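Local atomic coordinates of ESX-1 secretion system protein EccA1 (Mycobacterium tuberculosis, PDB entry 4F3V), a protein that probably uses ATP hydrolysis to help power the export of virulence factors through the ESX-1 type VII secretion system, and is represented here by its N-terminal TPR-type domain. Residues A[107-112]-A[119-124]; A[229-234]-A[241-246]. All blocks are in the same frame, centred on the assembly; numbering follows the deposited sequence.

Contact 1 (A[107-112]-A[119-124]); sequences GFAACE and ADAMEA
Ala109 and Ala121 bring two consecutive helices close together, with their CA atoms 4.2 Å apart. The segments 107-112 and 119-124 run nearly antiparallel, at 167°, and their axes approach to 8.2 Å. They belong to helices 101-115 and 118-125, which form a helical hairpin. Small residues at the crossing allow this spacing. The methyl group of Ala121 faces the backbone of the other helix, with CB 3.5 Å from Ala109 O. The same methyl also meets the first carbon of the Glu112 side chain.

Phe108 extends the contact toward the later end of 119-124. Its CG is anti to the backbone N (chi1 174°), which carries the ring toward the second helix. Ala124 CB then lies in the plane of the ring, at its edge, 3.6 Å from Phe108 CD2. One ring face is covered from within its own helix by Glu112 CG, one turn on and displaced toward the rim. Phe108 also stacks on Trp61 of helix 54-62, while Ala121 touches Val144 of helix 134-147.

The Glu112 chain bends at chi2 (-57°): its CG lies over the Phe108 ring, and the carboxylate is carried past the rim of the ring toward Asp120. Glu112 OE1 and Asp120 OD2 lie 4.3 Å apart. A water donates a hydrogen bond to each, at 2.6 Å to Glu112 OE1 and 2.5 Å to Asp120 OD2. Glu112 OE1 also accepts a hydrogen bond from Asn117 ND2 in the turn between the helices.

Small methyl groups and one aromatic edge thus make the close apolar join. At its border, the water and the Asn117 amide probably ease the repulsion between the two acids.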
# COMPACT_ATOMS: atom_id res chain seq x y z
N GLY A 107 -5.48 -2.46 4.13
CA GLY A 107 -5.97 -1.48 3.18
C GLY A 107 -6.23 -0.13 3.81
O GLY A 107 -5.90 0.92 3.23
N PHE A 108 -6.87 -0.12 4.98
CA PHE A 108 -7.20 1.13 5.66
C PHE A 108 -5.90 1.87 6.07
O PHE A 108 -5.77 3.07 5.85
CB PHE A 108 -8.04 0.85 6.89
CG PHE A 108 -8.32 2.07 7.74
CD1 PHE A 108 -9.17 3.05 7.29
CD2 PHE A 108 -7.75 2.20 8.98
CE1 PHE A 108 -9.45 4.17 8.06
CE2 PHE A 108 -8.03 3.31 9.76
CZ PHE A 108 -8.88 4.30 9.31
N ALA A 109 -4.94 1.12 6.61
CA ALA A 109 -3.68 1.71 7.00
C ALA A 109 -2.98 2.34 5.79
O ALA A 109 -2.46 3.46 5.88
CB ALA A 109 -2.79 0.65 7.69
N ALA A 110 -2.96 1.64 4.66
CA ALA A 110 -2.31 2.17 3.44
C ALA A 110 -3.02 3.44 2.97
O ALA A 110 -2.37 4.45 2.64
CB ALA A 110 -2.27 1.14 2.32
N CYS A 111 -4.35 3.42 2.98
CA CYS A 111 -5.13 4.59 2.55
C CYS A 111 -4.89 5.78 3.48
O CYS A 111 -4.65 6.92 3.04
CB CYS A 111 -6.61 4.25 2.49
SG CYS A 111 -7.64 5.63 1.94
N GLU A 112 -4.93 5.53 4.79
CA GLU A 112 -4.62 6.59 5.78
C GLU A 112 -3.21 7.18 5.64
O GLU A 112 -3.02 8.40 5.76
CB GLU A 112 -4.85 6.11 7.19
CG GLU A 112 -6.33 5.92 7.53
CD GLU A 112 -7.22 7.17 7.35
OE1 GLU A 112 -6.93 8.26 7.80
OE2 GLU A 112 -8.26 7.05 6.68
N ALA A 119 -0.86 8.48 12.50
CA ALA A 119 -1.19 7.90 13.81
C ALA A 119 -2.42 7.01 13.74
O ALA A 119 -2.50 5.99 14.44
CB ALA A 119 -1.41 8.99 14.86
N ASP A 120 -3.40 7.42 12.93
CA ASP A 120 -4.60 6.64 12.75
C ASP A 120 -4.24 5.31 12.05
O ASP A 120 -4.76 4.27 12.42
CB ASP A 120 -5.65 7.38 11.92
CG ASP A 120 -6.26 8.57 12.66
OD1 ASP A 120 -6.22 8.62 13.90
OD2 ASP A 120 -6.80 9.44 11.98
N ALA A 121 -3.36 5.39 11.05
CA ALA A 121 -2.89 4.19 10.33
C ALA A 121 -2.24 3.22 11.32
O ALA A 121 -2.57 2.04 11.33
CB ALA A 121 -1.92 4.54 9.20
N MET A 122 -1.33 3.74 12.14
CA MET A 122 -0.60 2.91 13.14
C MET A 122 -1.53 2.32 14.17
O MET A 122 -1.41 1.15 14.53
CB MET A 122 0.47 3.74 13.87
CG MET A 122 1.64 4.14 13.00
SD MET A 122 2.52 2.80 12.18
CE MET A 122 3.15 2.07 13.68
N GLU A 123 -2.46 3.13 14.65
CA GLU A 123 -3.43 2.66 15.62
C GLU A 123 -4.26 1.49 15.06
O GLU A 123 -4.52 0.56 15.77
CB GLU A 123 -4.32 3.81 16.06
CG GLU A 123 -5.34 3.43 17.10
CD GLU A 123 -6.20 4.62 17.54
OE1 GLU A 123 -5.73 5.79 17.49
OE2 GLU A 123 -7.34 4.37 17.95
N ALA A 124 -4.68 1.57 13.79
CA ALA A 124 -5.43 0.48 13.16
C ALA A 124 -4.55 -0.76 13.09
O ALA A 124 -5.00 -1.86 13.38
CB ALA A 124 -5.93 0.86 11.77
O HOH W 1 -8.07 9.27 9.88

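Contact 2 (A[229-234]-A[241-246])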
# COMPACT_ATOMS: atom_id res chain seq x y z
N ALA A 229 20.82 5.75 -18.39
CA ALA A 229 20.38 4.47 -18.94
C ALA A 229 19.13 3.98 -18.16
O ALA A 229 18.13 3.57 -18.76
CB ALA A 229 21.52 3.44 -18.91
N LEU A 230 19.15 4.13 -16.83
CA LEU A 230 18.01 3.72 -16.02
C LEU A 230 16.76 4.61 -16.28
O LEU A 230 15.64 4.10 -16.33
CB LEU A 230 18.39 3.70 -14.53
CG LEU A 230 19.33 2.55 -14.10
CD1 LEU A 230 20.17 2.92 -12.88
CD2 LEU A 230 18.59 1.23 -13.85
N LEU A 231 16.98 5.91 -16.43
CA LEU A 231 15.88 6.85 -16.70
C LEU A 231 15.31 6.66 -18.12
O LEU A 231 14.09 6.74 -18.32
CB LEU A 231 16.31 8.30 -16.45
CG LEU A 231 16.62 8.63 -14.98
CD1 LEU A 231 17.34 9.96 -14.79
CD2 LEU A 231 15.35 8.63 -14.16
N GLU A 232 16.18 6.36 -19.09
CA GLU A 232 15.69 6.01 -20.44
C GLU A 232 14.84 4.75 -20.42
O GLU A 232 13.81 4.67 -21.09
CB GLU A 232 16.86 5.86 -21.44
CG GLU A 232 17.59 7.16 -21.73
CD GLU A 232 18.82 7.04 -22.63
OE1 GLU A 232 19.36 5.94 -22.83
OE2 GLU A 232 19.26 8.10 -23.14
N TRP A 233 15.27 3.77 -19.63
CA TRP A 233 14.48 2.55 -19.47
C TRP A 233 13.13 2.88 -18.88
O TRP A 233 12.09 2.39 -19.35
CB TRP A 233 15.23 1.55 -18.63
CG TRP A 233 14.44 0.32 -18.39
CD1 TRP A 233 14.34 -0.78 -19.21
CD2 TRP A 233 13.53 0.05 -17.27
NE1 TRP A 233 13.49 -1.71 -18.68
CE2 TRP A 233 12.97 -1.26 -17.52
CE3 TRP A 233 13.18 0.73 -16.11
CZ2 TRP A 233 12.07 -1.84 -16.66
CZ3 TRP A 233 12.26 0.13 -15.24
CH2 TRP A 233 11.72 -1.11 -15.51
N LEU A 234 13.12 3.73 -17.85
CA LEU A 234 11.86 4.14 -17.19
C LEU A 234 10.94 4.90 -18.13
O LEU A 234 9.75 4.63 -18.15
CB LEU A 234 12.12 5.01 -15.97
CG LEU A 234 12.16 4.36 -14.60
CD1 LEU A 234 12.45 5.47 -13.57
CD2 LEU A 234 10.85 3.60 -14.24
N PRO A 241 6.03 12.37 -16.03
CA PRO A 241 6.63 13.71 -16.05
C PRO A 241 7.96 13.86 -15.29
O PRO A 241 8.88 14.44 -15.82
CB PRO A 241 5.54 14.58 -15.41
CG PRO A 241 4.28 13.91 -15.84
CD PRO A 241 4.57 12.43 -15.84
N LYS A 242 8.07 13.35 -14.08
CA LYS A 242 9.31 13.55 -13.32
C LYS A 242 10.51 12.75 -13.90
O LYS A 242 11.67 13.09 -13.65
CB LYS A 242 9.10 13.27 -11.82
CG LYS A 242 9.59 11.92 -11.34
CD LYS A 242 9.04 11.50 -9.99
CE LYS A 242 9.20 10.00 -9.83
NZ LYS A 242 9.03 9.48 -8.46
N VAL A 243 10.23 11.68 -14.66
CA VAL A 243 11.28 10.90 -15.30
C VAL A 243 11.80 11.68 -16.51
O VAL A 243 13.02 11.82 -16.69
CB VAL A 243 10.80 9.49 -15.70
CG1 VAL A 243 11.90 8.74 -16.43
CG2 VAL A 243 10.40 8.71 -14.46
N ALA A 244 10.88 12.22 -17.31
CA ALA A 244 11.23 13.12 -18.42
C ALA A 244 12.06 14.29 -17.91
O ALA A 244 13.08 14.65 -18.52
CB ALA A 244 9.97 13.62 -19.12
N ALA A 245 11.62 14.89 -16.80
CA ALA A 245 12.31 16.03 -16.21
C ALA A 245 13.72 15.65 -15.72
O ALA A 245 14.68 16.37 -15.94
CB ALA A 245 11.49 16.62 -15.07
N ALA A 246 13.84 14.51 -15.06
CA ALA A 246 15.14 14.06 -14.53
C ALA A 246 16.12 13.69 -15.66
O ALA A 246 17.33 13.86 -15.53
CB ALA A 246 14.91 12.88 -13.61
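Val243 meets helix 224-237 with both methyl branches, CG1 between Leu231 and Leu234 and CG2 on Leu234. With chi1 at 177°, CG1 points away from the backbone N of its own residue and into the other segment. There it lies 3.5 Å from Leu231 O and 3.8 Å from Leu234 CB. The other branch, CG2, meets the end of the Leu234 side chain, 3.9 Å from CD1. The side chains of Val243 and Leu234 cross at about a right angle.

Leu231 approaches Val243 on a slant and divides its own methyls between two partners. Its CD2 lies 4.1 Å from Val243 CG1. Its CD1 reaches one turn further along the second helix, to 4.0 Å from Ala246 CB. The short side chain of Ala246 lets this leucine come close to the backbone there.

The segments 229-234 and 241-246 run antiparallel with a marked tilt, at 146°, and their axes come within 9.4 Å. Leu231 also touches Leu247, and Leu234 rests on Ala211 of helix 207-221. Ala246 O accepts a hydrogen bond from Arg219 NH2, which ties helix 241-248 to that same neighbouring helix.

Leucine and valine branches, with the methyl of Ala246, make a buried apolar join between the segments. With no polar pair across it, the join probably rests on shape fit and the exclusion of water.

In the fold
Contacts 1 and 2 each join two consecutive antiparallel helices of the same N-terminal domain, as expected for a TPR-type fold. They occur in series along the chain. Their centres are 32 Å apart and their nearest atoms about 17 Å apart, so they do not touch. The centre of contact 1 is about 10 Å from the centre of the chain, that of contact 2 about 23 Å. The axes approach more closely in contact 1, and of the two it alone has acids across the join. A bound samarium ion is about 7 Å from the Glu112 side chain, too far for direct coordination by that residue.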